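Local coordinates for protein nicotinate-nucleotide--dimethylbenzimidazole phosphoribosyltransferase (Thermus thermophilus, PDB 1J33) that probably catalyses transfer of the phosphoribosyl group from nicotinate mononucleotide to 5,6-dimethylbenzimidazole, giving alpha-ribazole 5'-phosphate for cobalamin biosynthesis, at residues K117-T122 and G226-V231. Residues are numbered along the deposited sequence; the frame is centred on the assembly and turned at random.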
loop_
_atom_site.group_PDB
_atom_site.type_symbol
_atom_site.label_atom_id
_atom_site.label_comp_id
_atom_site.label_asym_id
_atom_site.label_seq_id
_atom_site.Cartn_x
_atom_site.Cartn_y
_atom_site.Cartn_z
ATOM N N LYS A 117 -10.664 -24.807 -21.319
ATOM C CA LYS A 117 -9.373 -25.426 -21.614
ATOM C C LYS A 117 -9.062 -25.450 -23.104
ATOM O O LYS A 117 -9.717 -26.154 -23.874
ATOM C CB LYS A 117 -9.321 -26.859 -21.066
ATOM C CG LYS A 117 -7.908 -27.416 -20.929
ATOM C CD LYS A 117 -7.892 -28.915 -20.635
ATOM C CE LYS A 117 -8.654 -29.273 -19.364
ATOM N NZ LYS A 117 -8.016 -28.734 -18.123
ATOM N N VAL A 118 -8.052 -24.682 -23.499
ATOM C CA VAL A 118 -7.627 -24.601 -24.893
ATOM C C VAL A 118 -6.875 -25.869 -25.286
ATOM O O VAL A 118 -6.977 -26.333 -26.420
ATOM C CB VAL A 118 -6.717 -23.362 -25.117
ATOM C CG1 VAL A 118 -6.194 -23.328 -26.552
ATOM C CG2 VAL A 118 -7.501 -22.097 -24.819
ATOM N N ARG A 119 -6.121 -26.415 -24.337
ATOM C CA ARG A 119 -5.349 -27.642 -24.535
ATOM C C ARG A 119 -4.677 -28.006 -23.215
ATOM O O ARG A 119 -4.464 -27.143 -22.362
ATOM C CB ARG A 119 -4.279 -27.454 -25.617
ATOM C CG ARG A 119 -3.260 -26.372 -25.313
ATOM C CD ARG A 119 -2.220 -26.259 -26.419
ATOM N NE ARG A 119 -1.248 -27.348 -26.401
ATOM C CZ ARG A 119 -0.416 -27.621 -27.401
ATOM N NH1 ARG A 119 -0.437 -26.886 -28.506
ATOM N NH2 ARG A 119 0.442 -28.627 -27.300
ATOM N N PRO A 120 -4.346 -29.293 -23.024
ATOM C CA PRO A 120 -3.697 -29.718 -21.779
ATOM C C PRO A 120 -2.275 -29.185 -21.680
ATOM O O PRO A 120 -1.317 -29.890 -21.984
ATOM C CB PRO A 120 -3.744 -31.241 -21.873
ATOM C CG PRO A 120 -3.602 -31.472 -23.353
ATOM C CD PRO A 120 -4.549 -30.440 -23.928
ATOM N N GLY A 121 -2.150 -27.932 -21.252
ATOM C CA GLY A 121 -0.839 -27.326 -21.129
ATOM C C GLY A 121 -0.268 -27.034 -22.501
ATOM O O GLY A 121 -0.690 -27.622 -23.496
ATOM N N THR A 122 0.681 -26.112 -22.571
ATOM C CA THR A 122 1.304 -25.782 -23.844
ATOM C C THR A 122 2.356 -26.841 -24.153
ATOM O O THR A 122 2.650 -27.698 -23.319
ATOM C CB THR A 122 2.015 -24.428 -23.779
ATOM O OG1 THR A 122 2.922 -24.432 -22.673
ATOM C CG2 THR A 122 1.011 -23.295 -23.609
ATOM N N GLY A 226 5.072 -17.883 -25.494
ATOM C CA GLY A 226 4.428 -17.695 -24.207
ATOM C C GLY A 226 3.664 -18.842 -23.580
ATOM O O GLY A 226 4.018 -20.016 -23.725
ATOM N N GLY A 227 2.604 -18.479 -22.863
ATOM C CA GLY A 227 1.775 -19.461 -22.199
ATOM C C GLY A 227 0.323 -19.151 -22.471
ATOM O O GLY A 227 -0.034 -17.996 -22.722
ATOM N N ILE A 228 -0.521 -20.176 -22.421
ATOM C CA ILE A 228 -1.938 -19.992 -22.686
ATOM C C ILE A 228 -2.568 -19.003 -21.716
ATOM O O ILE A 228 -3.381 -18.174 -22.121
ATOM C CB ILE A 228 -2.698 -21.325 -22.591
ATOM C CG1 ILE A 228 -2.112 -22.321 -23.593
ATOM C CG2 ILE A 228 -4.182 -21.098 -22.859
ATOM C CD1 ILE A 228 -2.609 -23.738 -23.406
ATOM N N GLU A 229 -2.202 -19.085 -20.437
ATOM C CA GLU A 229 -2.778 -18.171 -19.460
ATOM C C GLU A 229 -2.252 -16.752 -19.660
ATOM O O GLU A 229 -2.962 -15.786 -19.383
ATOM C CB GLU A 229 -2.509 -18.638 -18.014
ATOM C CG GLU A 229 -1.146 -18.248 -17.449
ATOM C CD GLU A 229 -0.061 -19.261 -17.758
ATOM O OE1 GLU A 229 -0.031 -19.787 -18.895
ATOM O OE2 GLU A 229 0.778 -19.520 -16.868
ATOM N N LEU A 230 -1.018 -16.616 -20.140
ATOM C CA LEU A 230 -0.464 -15.281 -20.362
ATOM C C LEU A 230 -1.255 -14.593 -21.470
ATOM O O LEU A 230 -1.504 -13.386 -21.407
ATOM C CB LEU A 230 1.017 -15.356 -20.750
ATOM C CG LEU A 230 1.977 -15.986 -19.735
ATOM C CD1 LEU A 230 3.399 -15.872 -20.255
ATOM C CD2 LEU A 230 1.863 -15.281 -18.388
ATOM N N VAL A 231 -1.650 -15.358 -22.487
ATOM C CA VAL A 231 -2.433 -14.799 -23.584
ATOM C C VAL A 231 -3.832 -14.479 -23.069
ATOM O O VAL A 231 -4.409 -13.454 -23.420
ATOM C CB VAL A 231 -2.535 -15.786 -24.776
ATOM C CG1 VAL A 231 -3.478 -15.230 -25.850
ATOM C CG2 VAL A 231 -1.162 -16.003 -25.373
HETATM O O HOH W 1 4.485 -22.425 -22.110
#
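Ile-228, in the first turn of helix 228-242, meets Val-118, Arg-119 and Thr-122 of the loop after strand 113-115, and illustrates how one branched side chain can join a loop to a helix. Its bond from CA to CB points at the loop, and from CB the chain divides. CG2 goes to Val-118, 4.0 Å from its CG2, the two side chains running past each other in opposite senses. The other branch starts with CG1, set anti to the carbonyl carbon (chi1 -59°), and passes Thr-122 CG2 at 3.3 Å, tighter than ordinary carbon packing. CD1 stays 3.7 Å from Thr-122 CG2 and reaches Arg-119 CG at 3.3 Å, where the arginine crosses at nearly a right angle. Beyond, Arg-119 NE hydrogen-bonds Gly-121 O (3.0 Å), bent to 135° at the hydrogen, while NH1 forms a salt bridge with Glu-135. Thr-122 OG1 lies 2.6 Å from a water that donates to Gly-226 O, and also hydrogen-bonds Gly-57 N. Ala-54 of central-sheet strand 47-54 and Ala-139 of helix 133-152 flank Ile-228. With no direct hydrogen bond between the segments, hydrocarbon fit largely sets their spacing, while the arginine and threonine polar groups find partners away from Ile-228.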